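PDB 2IHR: peptide chain release factor 2 from Thermus thermophilus, which recognises the UGA and UAA stop codons on the ribosome and directs termination of translation, its GGQ motif promoting release of the finished peptide. Local coordinates for residues A[134-137]-A[138-142]; A[305-308]-A[309-313]; A[313-316]-A[317-320]; A[276-279]-A[280-284]; A[126-129]-A[130-133]. All coordinates share one frame; numbering follows the deposited sequence.

Contact 1. Residues A[134-137]-A[138-142]; sequences EMLL and RMYTR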
loop_
_atom_site.group_PDB
_atom_site.type_symbol
_atom_site.label_atom_id
_atom_site.label_comp_id
_atom_site.label_asym_id
_atom_site.label_seq_id
_atom_site.Cartn_x
_atom_site.Cartn_y
_atom_site.Cartn_z
ATOM N N GLU A 134 2.303 8.606 16.601
ATOM C CA GLU A 134 2.618 9.834 15.909
ATOM C C GLU A 134 3.926 9.634 15.114
ATOM O O GLU A 134 4.119 10.205 14.028
ATOM C CB GLU A 134 2.765 10.947 16.931
ATOM C CG GLU A 134 2.919 12.323 16.321
ATOM C CD GLU A 134 2.980 13.373 17.388
ATOM O OE1 GLU A 134 2.288 13.176 18.402
ATOM O OE2 GLU A 134 3.700 14.380 17.221
ATOM N N MET A 135 4.808 8.796 15.659
ATOM C CA MET A 135 6.072 8.513 15.029
ATOM C C MET A 135 5.907 7.788 13.723
ATOM O O MET A 135 6.552 8.123 12.704
ATOM C CB MET A 135 6.967 7.710 15.972
ATOM C CG MET A 135 7.452 8.522 17.224
ATOM S SD MET A 135 8.859 7.664 17.973
ATOM C CE MET A 135 8.187 7.266 19.564
ATOM N N LEU A 136 5.049 6.781 13.746
ATOM C CA LEU A 136 4.765 6.020 12.553
ATOM C C LEU A 136 4.109 6.978 11.528
ATOM O O LEU A 136 4.417 6.894 10.334
ATOM C CB LEU A 136 3.830 4.852 12.917
ATOM C CG LEU A 136 4.406 3.667 13.729
ATOM C CD1 LEU A 136 3.271 2.891 14.435
ATOM C CD2 LEU A 136 5.192 2.728 12.796
ATOM N N LEU A 137 3.217 7.872 12.000
ATOM C CA LEU A 137 2.514 8.852 11.146
ATOM C C LEU A 137 3.525 9.741 10.420
ATOM O O LEU A 137 3.390 10.023 9.245
ATOM C CB LEU A 137 1.607 9.784 11.979
ATOM C CG LEU A 137 0.320 10.454 11.376
ATOM C CD1 LEU A 137 0.160 11.851 11.947
ATOM C CD2 LEU A 137 0.340 10.506 9.884
ATOM N N ARG A 138 4.521 10.204 11.160
ATOM C CA ARG A 138 5.581 11.031 10.624
ATOM C C ARG A 138 6.387 10.156 9.622
ATOM O O ARG A 138 6.814 10.611 8.527
ATOM C CB ARG A 138 6.447 11.465 11.792
ATOM C CG ARG A 138 7.047 12.854 11.707
ATOM C CD ARG A 138 6.452 13.732 12.795
ATOM N NE ARG A 138 6.769 13.204 14.113
ATOM C CZ ARG A 138 6.402 13.762 15.262
ATOM N NH1 ARG A 138 5.690 14.889 15.275
ATOM N NH2 ARG A 138 6.753 13.181 16.401
ATOM N N MET A 139 6.583 8.885 9.979
ATOM C CA MET A 139 7.325 8.023 9.104
ATOM C C MET A 139 6.630 7.899 7.779
ATOM O O MET A 139 7.236 8.122 6.733
ATOM C CB MET A 139 7.495 6.662 9.722
ATOM C CG MET A 139 8.262 5.647 8.894
ATOM S SD MET A 139 8.463 4.074 9.776
ATOM C CE MET A 139 6.996 3.440 9.503
ATOM N N TYR A 140 5.358 7.541 7.798
ATOM C CA TYR A 140 4.621 7.394 6.543
ATOM C C TYR A 140 4.411 8.736 5.826
ATOM O O TYR A 140 4.312 8.801 4.613
ATOM C CB TYR A 140 3.277 6.710 6.829
ATOM C CG TYR A 140 3.441 5.282 7.271
ATOM C CD1 TYR A 140 4.106 4.378 6.476
ATOM C CD2 TYR A 140 3.001 4.851 8.522
ATOM C CE1 TYR A 140 4.360 3.099 6.897
ATOM C CE2 TYR A 140 3.235 3.542 8.954
ATOM C CZ TYR A 140 3.927 2.677 8.140
ATOM O OH TYR A 140 4.263 1.402 8.574
ATOM N N THR A 141 4.350 9.820 6.578
ATOM C CA THR A 141 4.150 11.104 5.942
ATOM C C THR A 141 5.451 11.449 5.241
ATOM O O THR A 141 5.439 11.880 4.107
ATOM C CB THR A 141 3.773 12.173 6.975
ATOM O OG1 THR A 141 2.433 11.942 7.415
ATOM C CG2 THR A 141 3.798 13.524 6.364
ATOM N N ARG A 142 6.580 11.240 5.915
ATOM C CA ARG A 142 7.870 11.508 5.276
ATOM C C ARG A 142 8.035 10.552 4.097
ATOM O O ARG A 142 8.642 10.907 3.080
ATOM C CB ARG A 142 9.071 11.310 6.242
ATOM C CG ARG A 142 9.282 12.372 7.306
ATOM C CD ARG A 142 9.878 13.671 6.686
ATOM N NE ARG A 142 11.249 13.483 6.232
ATOM C CZ ARG A 142 11.607 13.349 4.960
ATOM N NH1 ARG A 142 10.671 13.424 4.014
ATOM N NH2 ARG A 142 12.879 13.026 4.638
#
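The guanidinium of R138 has the aliphatic CG of E134 over one face, 3.7 Å above the plane and set toward the rim, while the carboxylate comes to its NH1 corner. There E134 OE2 lies 2.8 Å from R138 NH1 in a salt bridge whose hydrogen bond is weak, the N-H...O angle being 117°; the carboxylate and guanidinium planes stand 67° apart. The other flat group, the Y140 ring, carries the methyl CE of M139 over one face, again toward the rim, and the carbonyl O of L136 approaches its CD2 obliquely at 3.1 Å.

The pairs across the contact are three or four residues apart on helix 127-145, an amphipathic helix whose inner side lies against the large mixed sheet. L136 and Y140 fall on that side and meet H187; the phenol OH of Y140 goes on to E183, so its polar end is paired although buried. L136 CD2 runs beside M139 CE at 3.8 Å. Exchanging E134 for an alanine would probably leave R138 without its local anion and its guanidinium freer to turn. T141 suits its place because a hydroxyl there can fold back: with OG1 set beside the backbone N (chi1 -73°), it donates to L137 O at 2.8 Å, while T141 N reaches the same oxygen from the opposite face of the carbonyl.

Contact 2. Residues A[305-308]-A[309-313]; sequences IEWG and SQIRS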
loop_
_atom_site.group_PDB
_atom_site.type_symbol
_atom_site.label_atom_id
_atom_site.label_comp_id
_atom_site.label_asym_id
_atom_site.label_seq_id
_atom_site.Cartn_x
_atom_site.Cartn_y
_atom_site.Cartn_z
ATOM N N ILE A 305 -3.661 -18.392 7.021
ATOM C CA ILE A 305 -2.294 -17.931 7.263
ATOM C C ILE A 305 -2.249 -16.588 7.995
ATOM O O ILE A 305 -2.169 -15.539 7.360
ATOM C CB ILE A 305 -1.491 -17.813 5.918
ATOM C CG1 ILE A 305 -2.208 -16.889 4.905
ATOM C CG2 ILE A 305 -1.268 -19.211 5.322
ATOM C CD1 ILE A 305 -3.499 -17.453 4.247
ATOM N N GLU A 306 -2.279 -16.610 9.327
ATOM C CA GLU A 306 -2.269 -15.357 10.085
ATOM C C GLU A 306 -1.137 -15.141 11.077
ATOM O O GLU A 306 -0.759 -16.037 11.835
ATOM C CB GLU A 306 -3.592 -15.181 10.813
ATOM C CG GLU A 306 -4.800 -15.234 9.891
ATOM C CD GLU A 306 -6.105 -15.085 10.650
ATOM O OE1 GLU A 306 -6.082 -15.287 11.887
ATOM O OE2 GLU A 306 -7.147 -14.783 10.018
ATOM N N TRP A 307 -0.637 -13.910 11.074
ATOM C CA TRP A 307 0.472 -13.474 11.923
ATOM C C TRP A 307 -0.098 -12.630 13.067
ATOM O O TRP A 307 -0.639 -11.545 12.842
ATOM C CB TRP A 307 1.440 -12.659 11.052
ATOM C CG TRP A 307 2.739 -12.372 11.688
ATOM C CD1 TRP A 307 2.971 -11.520 12.721
ATOM C CD2 TRP A 307 3.995 -12.979 11.371
ATOM N NE1 TRP A 307 4.301 -11.560 13.074
ATOM C CE2 TRP A 307 4.949 -12.450 12.265
ATOM C CE3 TRP A 307 4.407 -13.931 10.423
ATOM C CZ2 TRP A 307 6.281 -12.834 12.244
ATOM C CZ3 TRP A 307 5.740 -14.318 10.404
ATOM C CH2 TRP A 307 6.659 -13.769 11.311
ATOM N N GLY A 308 0.027 -13.124 14.293
ATOM C CA GLY A 308 -0.532 -12.428 15.447
ATOM C C GLY A 308 0.225 -11.260 16.053
ATOM O O GLY A 308 -0.349 -10.173 16.234
ATOM N N SER A 309 1.497 -11.477 16.386
ATOM C CA SER A 309 2.332 -10.430 16.981
ATOM C C SER A 309 2.820 -9.441 15.924
ATOM O O SER A 309 2.387 -9.459 14.754
ATOM C CB SER A 309 3.558 -11.038 17.683
ATOM O OG SER A 309 4.523 -11.491 16.738
ATOM N N GLN A 310 3.754 -8.591 16.343
ATOM C CA GLN A 310 4.312 -7.584 15.452
ATOM C C GLN A 310 4.945 -8.139 14.194
ATOM O O GLN A 310 5.637 -9.173 14.213
ATOM C CB GLN A 310 5.391 -6.768 16.137
ATOM C CG GLN A 310 5.530 -6.953 17.628
ATOM C CD GLN A 310 6.236 -8.244 18.069
ATOM O OE1 GLN A 310 7.104 -8.784 17.378
ATOM N NE2 GLN A 310 5.877 -8.714 19.266
ATOM N N ILE A 311 4.690 -7.445 13.091
ATOM C CA ILE A 311 5.348 -7.797 11.856
ATOM C C ILE A 311 6.772 -7.154 11.862
ATOM O O ILE A 311 7.720 -7.697 11.283
ATOM C CB ILE A 311 4.585 -7.273 10.682
ATOM C CG1 ILE A 311 4.495 -5.740 10.788
ATOM C CG2 ILE A 311 3.234 -7.973 10.617
ATOM C CD1 ILE A 311 4.001 -5.109 9.527
ATOM N N ARG A 312 6.942 -6.025 12.551
ATOM C CA ARG A 312 8.253 -5.413 12.518
ATOM C C ARG A 312 8.644 -4.795 13.831
ATOM O O ARG A 312 7.773 -4.364 14.563
ATOM C CB ARG A 312 8.312 -4.380 11.354
ATOM C CG ARG A 312 9.715 -3.809 11.195
ATOM C CD ARG A 312 9.676 -2.716 10.273
ATOM N NE ARG A 312 9.172 -3.168 9.001
ATOM C CZ ARG A 312 8.352 -2.452 8.272
ATOM N NH1 ARG A 312 7.965 -1.263 8.736
ATOM N NH2 ARG A 312 7.906 -2.937 7.117
ATOM N N SER A 313 9.947 -4.796 14.174
ATOM C CA SER A 313 10.385 -4.173 15.446
ATOM C C SER A 313 11.426 -3.087 15.289
ATOM O O SER A 313 12.420 -3.198 14.495
ATOM C CB SER A 313 10.892 -5.196 16.468
ATOM O OG SER A 313 9.797 -5.874 17.071
#
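The indole of W307 turns its pyrrole edge to the backbone of S309 and Q310, so the CD1-NE1 edge of the ring does most of the touching. W307 NE1 donates to Q310 O over 3.0 Å, with an N-H...O angle of 143°. The bond is bent at both ends: the acceptor lies 26° out of the indole plane, and the nitrogen stands above the carbonyl plane of Q310. Next to it, W307 CD1 comes within 3.0 Å of S309 O, near the ring plane. With CG anti to the backbone N (chi1 -169°), the indole is carried forward over the bend that follows, which lets its N-H meet a carbonyl three residues on.

Tryptophan fits here because one flat group offers both a donor and apolar carbon: the CG2 branch of I311 lies 4.1 Å from W307 CD1. The hydroxyl of S309 is also near, with OG 3.7 Å from W307 NE1. The chain bends gradually through 307-310. The segment is probably part of the switch loop of bacterial release factors, which links the GGQ domain to the rest of the molecule. The chain has left helix 268-294 well before this point; from I311 it pairs by backbone bonds with V186 and H324, and as strand 312-315 it enters the sheet between strands 185-190 and 320-323.

Contact 3. Residues A[313-316]-A[317-320]; sequences SYVL and DKNY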
loop_
_atom_site.group_PDB
_atom_site.type_symbol
_atom_site.label_atom_id
_atom_site.label_comp_id
_atom_site.label_asym_id
_atom_site.label_seq_id
_atom_site.Cartn_x
_atom_site.Cartn_y
_atom_site.Cartn_z
ATOM N N SER A 313 9.947 -4.796 14.174
ATOM C CA SER A 313 10.385 -4.173 15.446
ATOM C C SER A 313 11.426 -3.087 15.289
ATOM O O SER A 313 12.420 -3.198 14.495
ATOM C CB SER A 313 10.892 -5.196 16.468
ATOM O OG SER A 313 9.797 -5.874 17.071
ATOM N N TYR A 314 11.179 -2.017 16.051
ATOM C CA TYR A 314 12.049 -0.856 16.035
ATOM C C TYR A 314 12.669 -0.712 17.388
ATOM O O TYR A 314 12.145 -0.009 18.236
ATOM C CB TYR A 314 11.248 0.392 15.720
ATOM C CG TYR A 314 10.472 0.332 14.429
ATOM C CD1 TYR A 314 9.376 -0.545 14.287
ATOM C CD2 TYR A 314 10.786 1.196 13.357
ATOM C CE1 TYR A 314 8.603 -0.568 13.133
ATOM C CE2 TYR A 314 10.012 1.190 12.188
ATOM C CZ TYR A 314 8.928 0.319 12.099
ATOM O OH TYR A 314 8.107 0.394 11.017
ATOM N N VAL A 315 13.803 -1.343 17.612
ATOM C CA VAL A 315 14.343 -1.244 18.948
ATOM C C VAL A 315 15.555 -0.352 18.926
ATOM O O VAL A 315 16.647 -0.744 18.545
ATOM C CB VAL A 315 14.553 -2.687 19.591
ATOM C CG1 VAL A 315 14.723 -3.686 18.544
ATOM C CG2 VAL A 315 15.713 -2.690 20.591
ATOM N N LEU A 316 15.279 0.866 19.381
ATOM C CA LEU A 316 16.169 1.995 19.390
ATOM C C LEU A 316 17.382 2.092 20.287
ATOM O O LEU A 316 18.374 2.679 19.880
ATOM C CB LEU A 316 15.299 3.239 19.528
ATOM C CG LEU A 316 14.012 3.227 18.645
ATOM C CD1 LEU A 316 13.440 4.604 18.671
ATOM C CD2 LEU A 316 14.215 2.813 17.153
ATOM N N ASP A 317 17.337 1.546 21.487
ATOM C CA ASP A 317 18.513 1.597 22.353
ATOM C C ASP A 317 19.569 0.606 21.900
ATOM O O ASP A 317 20.665 0.579 22.450
ATOM C CB ASP A 317 18.146 1.261 23.789
ATOM C CG ASP A 317 17.123 0.161 23.861
ATOM O OD1 ASP A 317 17.307 -0.886 23.193
ATOM O OD2 ASP A 317 16.126 0.347 24.576
ATOM N N LYS A 318 19.240 -0.231 20.925
ATOM C CA LYS A 318 20.186 -1.216 20.420
ATOM C C LYS A 318 20.361 -0.978 18.926
ATOM O O LYS A 318 20.943 -1.778 18.217
ATOM C CB LYS A 318 19.680 -2.644 20.730
ATOM C CG LYS A 318 19.785 -2.961 22.221
ATOM C CD LYS A 318 18.758 -3.983 22.698
ATOM C CE LYS A 318 19.367 -5.021 23.658
ATOM N NZ LYS A 318 20.014 -6.184 22.902
ATOM N N ASN A 319 19.790 0.114 18.443
ATOM C CA ASN A 319 19.954 0.543 17.058
ATOM C C ASN A 319 19.709 -0.327 15.867
ATOM O O ASN A 319 20.557 -0.424 14.980
ATOM C CB ASN A 319 21.355 1.133 16.864
ATOM C CG ASN A 319 21.552 2.407 17.615
ATOM O OD1 ASN A 319 22.610 3.019 17.540
ATOM N ND2 ASN A 319 20.527 2.829 18.347
ATOM N N TYR A 320 18.538 -0.914 15.801
ATOM C CA TYR A 320 18.189 -1.729 14.650
ATOM C C TYR A 320 16.665 -1.756 14.542
ATOM O O TYR A 320 15.940 -1.501 15.532
ATOM C CB TYR A 320 18.762 -3.160 14.781
ATOM C CG TYR A 320 18.124 -4.013 15.862
ATOM C CD1 TYR A 320 17.059 -4.842 15.585
ATOM C CD2 TYR A 320 18.596 -3.983 17.163
ATOM C CE1 TYR A 320 16.490 -5.628 16.561
ATOM C CE2 TYR A 320 18.036 -4.747 18.141
ATOM C CZ TYR A 320 16.977 -5.592 17.842
ATOM O OH TYR A 320 16.454 -6.449 18.826
#
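V315 and Y320 form the last hydrogen-bonded antiparallel pair of a beta hairpin joining strands 312-315 and 320-323, and N319 and Y320 both face V315 as a G1 bulge. Along the first strand, S313 sends OG out to R188 and H324. Y314 turns the opposite way from V315, toward helix 127-145, and its phenol OH bonds to R312 and H187. V315 then makes the closing bonds: its N donates to Y320 O at 3.0 Å, whereas Y320 N to V315 O is weak. On the face shared by V315 and Y320, a beta-branched residue meets a flat one, the CG1 branch of V315 lying over one face of the Y320 ring; the modelled separation is too short to trust. Replacing Y320 by a serine would probably take away the ring that lies against the V315 side chain and leave that side of the valine less covered. The other branch, V315 CG2, touches K318 CD at 3.9 Å and D317 OD1 at 3.5 Å, while the carboxylate of D317 is paired with R201. L316 follows, and its carbonyl takes two weak bonds from N319, a residue that tolerates the positive phi (52°) needed here: backbone N at 3.3 Å and side-chain ND2 at 2.6 Å from L316 O.

Contact 4. Residues A[276-279]-A[280-284]; sequences LKIL and KARLY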
loop_
_atom_site.group_PDB
_atom_site.type_symbol
_atom_site.label_atom_id
_atom_site.label_comp_id
_atom_site.label_asym_id
_atom_site.label_seq_id
_atom_site.Cartn_x
_atom_site.Cartn_y
_atom_site.Cartn_z
ATOM N N LEU A 276 -17.263 10.242 2.917
ATOM C CA LEU A 276 -18.086 9.271 2.201
ATOM C C LEU A 276 -17.288 8.446 1.212
ATOM O O LEU A 276 -17.635 7.294 0.928
ATOM C CB LEU A 276 -19.221 10.002 1.464
ATOM C CG LEU A 276 -20.379 10.653 2.239
ATOM C CD1 LEU A 276 -21.155 11.505 1.264
ATOM C CD2 LEU A 276 -21.301 9.594 2.876
ATOM N N LYS A 277 -16.227 9.053 0.677
ATOM C CA LYS A 277 -15.349 8.401 -0.283
ATOM C C LYS A 277 -14.558 7.336 0.485
ATOM O O LYS A 277 -14.376 6.213 -0.006
ATOM C CB LYS A 277 -14.423 9.433 -0.941
ATOM C CG LYS A 277 -14.386 9.277 -2.459
ATOM C CD LYS A 277 -13.408 10.230 -3.123
ATOM C CE LYS A 277 -13.858 11.656 -2.964
ATOM N NZ LYS A 277 -13.301 12.492 -4.052
ATOM N N ILE A 278 -14.105 7.690 1.692
ATOM C CA ILE A 278 -13.402 6.738 2.556
ATOM C C ILE A 278 -14.395 5.659 2.989
ATOM O O ILE A 278 -14.175 4.475 2.735
ATOM C CB ILE A 278 -12.792 7.380 3.870
ATOM C CG1 ILE A 278 -11.401 7.987 3.612
ATOM C CG2 ILE A 278 -12.544 6.276 4.909
ATOM C CD1 ILE A 278 -11.365 9.262 2.867
ATOM N N LEU A 279 -15.488 6.074 3.624
ATOM C CA LEU A 279 -16.510 5.142 4.096
ATOM C C LEU A 279 -16.880 4.089 3.066
ATOM O O LEU A 279 -16.967 2.882 3.363
ATOM C CB LEU A 279 -17.779 5.892 4.499
ATOM C CG LEU A 279 -18.804 5.111 5.344
ATOM C CD1 LEU A 279 -20.134 5.036 4.604
ATOM C CD2 LEU A 279 -18.286 3.706 5.686
ATOM N N LYS A 280 -17.102 4.544 1.850
ATOM C CA LYS A 280 -17.482 3.619 0.811
ATOM C C LYS A 280 -16.428 2.519 0.695
ATOM O O LYS A 280 -16.741 1.312 0.716
ATOM C CB LYS A 280 -17.670 4.372 -0.521
ATOM C CG LYS A 280 -19.115 4.886 -0.797
ATOM C CD LYS A 280 -19.131 5.957 -1.892
ATOM C CE LYS A 280 -20.437 6.031 -2.642
ATOM N NZ LYS A 280 -20.308 5.505 -4.038
ATOM N N ALA A 281 -15.173 2.952 0.603
ATOM C CA ALA A 281 -14.022 2.059 0.473
ATOM C C ALA A 281 -13.818 1.077 1.630
ATOM O O ALA A 281 -13.223 0.016 1.454
ATOM C CB ALA A 281 -12.805 2.875 0.303
ATOM N N ARG A 282 -14.285 1.444 2.815
ATOM C CA ARG A 282 -14.165 0.572 3.971
ATOM C C ARG A 282 -15.219 -0.534 3.924
ATOM O O ARG A 282 -15.004 -1.643 4.403
ATOM C CB ARG A 282 -14.310 1.390 5.240
ATOM C CG ARG A 282 -13.141 2.322 5.494
ATOM C CD ARG A 282 -13.230 2.923 6.866
ATOM N NE ARG A 282 -13.417 1.828 7.787
ATOM C CZ ARG A 282 -13.785 1.960 9.054
ATOM N NH1 ARG A 282 -14.018 3.154 9.602
ATOM N NH2 ARG A 282 -13.909 0.859 9.773
ATOM N N LEU A 283 -16.368 -0.207 3.343
ATOM C CA LEU A 283 -17.455 -1.157 3.196
ATOM C C LEU A 283 -17.013 -2.130 2.119
ATOM O O LEU A 283 -17.200 -3.338 2.235
ATOM C CB LEU A 283 -18.715 -0.416 2.765
ATOM C CG LEU A 283 -19.313 0.509 3.831
ATOM C CD1 LEU A 283 -20.319 1.488 3.223
ATOM C CD2 LEU A 283 -19.955 -0.374 4.902
ATOM N N TYR A 284 -16.419 -1.585 1.067
ATOM C CA TYR A 284 -15.906 -2.377 -0.039
ATOM C C TYR A 284 -14.892 -3.412 0.467
ATOM O O TYR A 284 -14.762 -4.516 -0.063
ATOM C CB TYR A 284 -15.201 -1.460 -1.025
ATOM C CG TYR A 284 -14.645 -2.198 -2.204
ATOM C CD1 TYR A 284 -15.481 -2.654 -3.227
ATOM C CD2 TYR A 284 -13.291 -2.445 -2.313
ATOM C CE1 TYR A 284 -14.969 -3.336 -4.339
ATOM C CE2 TYR A 284 -12.768 -3.132 -3.424
ATOM C CZ TYR A 284 -13.615 -3.563 -4.426
ATOM O OH TYR A 284 -13.099 -4.159 -5.530
#
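L279 and L283, one helical turn apart, meet through their branched ends: L279 CD1 lies 3.8 Å from L283 CD1, and L279 CD2 is equally near L283 CG. The two side chains are skewed against each other. L279 has CG anti to the backbone N (chi1 -165°), whereas L283 places CG beside its own N (chi1 -69°), and with these different first torsions the branches meet. A second pair of this spacing is I278 and R282, where the CG2 branch of the isoleucine rests 3.9 Å from R282 CD; the arginine contributes its aliphatic stem here, not its charge.

Behind the side chains lies the backbone. L279 O accepts from L283 N at 3.1 Å and, weakly, from R282 N, while R282 N also bonds to I278 O at 3.0 Å. L276 O accepts K280 N and has the methylenes of K280 running past it, CG at 3.3 Å. That long chain then leads away to place NZ on V220 O, a reach that suits lysine.

The leucines face a sheet, where apolar side chains are at home. Helix 268-294 lies across the three-stranded antiparallel sheet of the GGQ domain, a helix packed on a sheet, in which L276 meets V251, L279 meets I258, V260 and H253, and L283 meets I258 and H253. Along another side, K277 and R282 touch E213 and I211 of strand 201-213, and E219 of the following loop meets K280 and A281.

Contact 5. Residues A[126-129]-A[130-133]; sequences GTEA and CDWA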
loop_
_atom_site.group_PDB
_atom_site.type_symbol
_atom_site.label_atom_id
_atom_site.label_comp_id
_atom_site.label_asym_id
_atom_site.label_seq_id
_atom_site.Cartn_x
_atom_site.Cartn_y
_atom_site.Cartn_z
ATOM N N GLY A 126 0.443 2.850 26.824
ATOM C CA GLY A 126 0.023 4.101 27.444
ATOM C C GLY A 126 0.465 5.352 26.720
ATOM O O GLY A 126 0.288 5.445 25.520
ATOM N N THR A 127 1.050 6.322 27.408
ATOM C CA THR A 127 1.447 7.522 26.692
ATOM C C THR A 127 2.503 7.182 25.652
ATOM O O THR A 127 2.534 7.797 24.567
ATOM C CB THR A 127 2.022 8.576 27.622
ATOM O OG1 THR A 127 1.242 8.615 28.817
ATOM C CG2 THR A 127 1.995 9.958 26.938
ATOM N N GLU A 128 3.368 6.215 25.992
ATOM C CA GLU A 128 4.423 5.779 25.084
ATOM C C GLU A 128 3.805 5.355 23.755
ATOM O O GLU A 128 4.336 5.684 22.681
ATOM C CB GLU A 128 5.202 4.604 25.670
ATOM C CG GLU A 128 6.630 4.903 26.112
ATOM C CD GLU A 128 7.629 5.196 24.964
ATOM O OE1 GLU A 128 7.775 6.392 24.586
ATOM O OE2 GLU A 128 8.271 4.240 24.452
ATOM N N ALA A 129 2.680 4.640 23.811
ATOM C CA ALA A 129 2.049 4.217 22.565
ATOM C C ALA A 129 1.463 5.350 21.680
ATOM O O ALA A 129 1.342 5.208 20.457
ATOM C CB ALA A 129 0.972 3.151 22.854
ATOM N N CYS A 130 1.098 6.469 22.278
ATOM C CA CYS A 130 0.523 7.555 21.496
ATOM C C CYS A 130 1.645 8.273 20.758
ATOM O O CYS A 130 1.485 8.697 19.609
ATOM C CB CYS A 130 -0.244 8.558 22.400
ATOM S SG CYS A 130 -1.621 7.865 23.384
ATOM N N ASP A 131 2.775 8.404 21.435
ATOM C CA ASP A 131 3.941 9.046 20.856
ATOM C C ASP A 131 4.396 8.180 19.668
ATOM O O ASP A 131 4.652 8.690 18.566
ATOM C CB ASP A 131 5.026 9.166 21.943
ATOM C CG ASP A 131 6.223 10.018 21.512
ATOM O OD1 ASP A 131 6.029 11.035 20.801
ATOM O OD2 ASP A 131 7.364 9.669 21.915
ATOM N N TRP A 132 4.459 6.867 19.898
ATOM C CA TRP A 132 4.857 5.901 18.870
ATOM C C TRP A 132 3.948 5.980 17.635
ATOM O O TRP A 132 4.403 5.894 16.497
ATOM C CB TRP A 132 4.819 4.498 19.483
ATOM C CG TRP A 132 5.215 3.325 18.582
ATOM C CD1 TRP A 132 4.665 2.071 18.606
ATOM C CD2 TRP A 132 6.240 3.294 17.559
ATOM N NE1 TRP A 132 5.272 1.275 17.665
ATOM C CE2 TRP A 132 6.239 1.997 17.009
ATOM C CE3 TRP A 132 7.160 4.236 17.059
ATOM C CZ2 TRP A 132 7.104 1.617 15.991
ATOM C CZ3 TRP A 132 8.036 3.850 16.035
ATOM C CH2 TRP A 132 7.992 2.559 15.519
ATOM N N ALA A 133 2.651 6.111 17.856
ATOM C CA ALA A 133 1.707 6.214 16.766
ATOM C C ALA A 133 2.008 7.511 15.915
ATOM O O ALA A 133 1.983 7.516 14.657
ATOM C CB ALA A 133 0.294 6.233 17.357
#
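D131 leaves the backbone with its CB 3.6 Å from E128 O and 3.9 Å from T127 O, the usual company of a side chain one turn along a helix. CG stands anti to the backbone N (chi1 -171°), which directs the carboxylate to the flank where E128 also ends. At the tip, D131 OD2 comes to 4.2 Å from E128 OE1. Two acids this near would be expected to disfavour each other, but both oxygens form salt bridges with the same nitrogen, R191 NH2, so the arginine probably offsets the crowding of charge.

These residues make the first turns of helix 127-145, packed on the large mixed sheet. G126, just ahead of it, has the positive phi that glycine accepts easily, and its carbonyl is only weakly used by C130 N. Regular bonding sets in with D131 N to T127 O at 3.2 Å and W132 N to E128 O at 3.0 Å; A133 N then bonds to A129 O at 3.0 Å. Small residues suit the buried side: A129 and A133 are short enough to lie close against P122 and I120, respectively, of strand 115-122. The thiol of C130 folds back to put SG 3.8 Å from G126 O. W132 is swung away from this turn, its NE1 bonded to H187 O and its ring set edge-to-face with Y314.

Overall arrangement
Along the chain the order is contact 5, contact 1, contact 4, contact 2, contact 3. Contacts 5 and 1 are successive turns of helix 127-145, their centres about 13 Å apart. Contacts 2 and 3, centres about 17 Å apart, meet at S313 on strand 312-315, whose sheet carries that helix. Y314 joins the two pairs, packing on M139 of contact 1 and W132 of contact 5, so residues distant in sequence and lying in different sequence families, PCRF and RF-1, build one compact body. Contact 4 stands apart on helix 268-294. Its centre is about 28 Å from that of contact 5 and about 36 Å from that of contact 3. It belongs to the GGQ domain; the 305-311 segment probably belongs to the link leading from that domain back into this body.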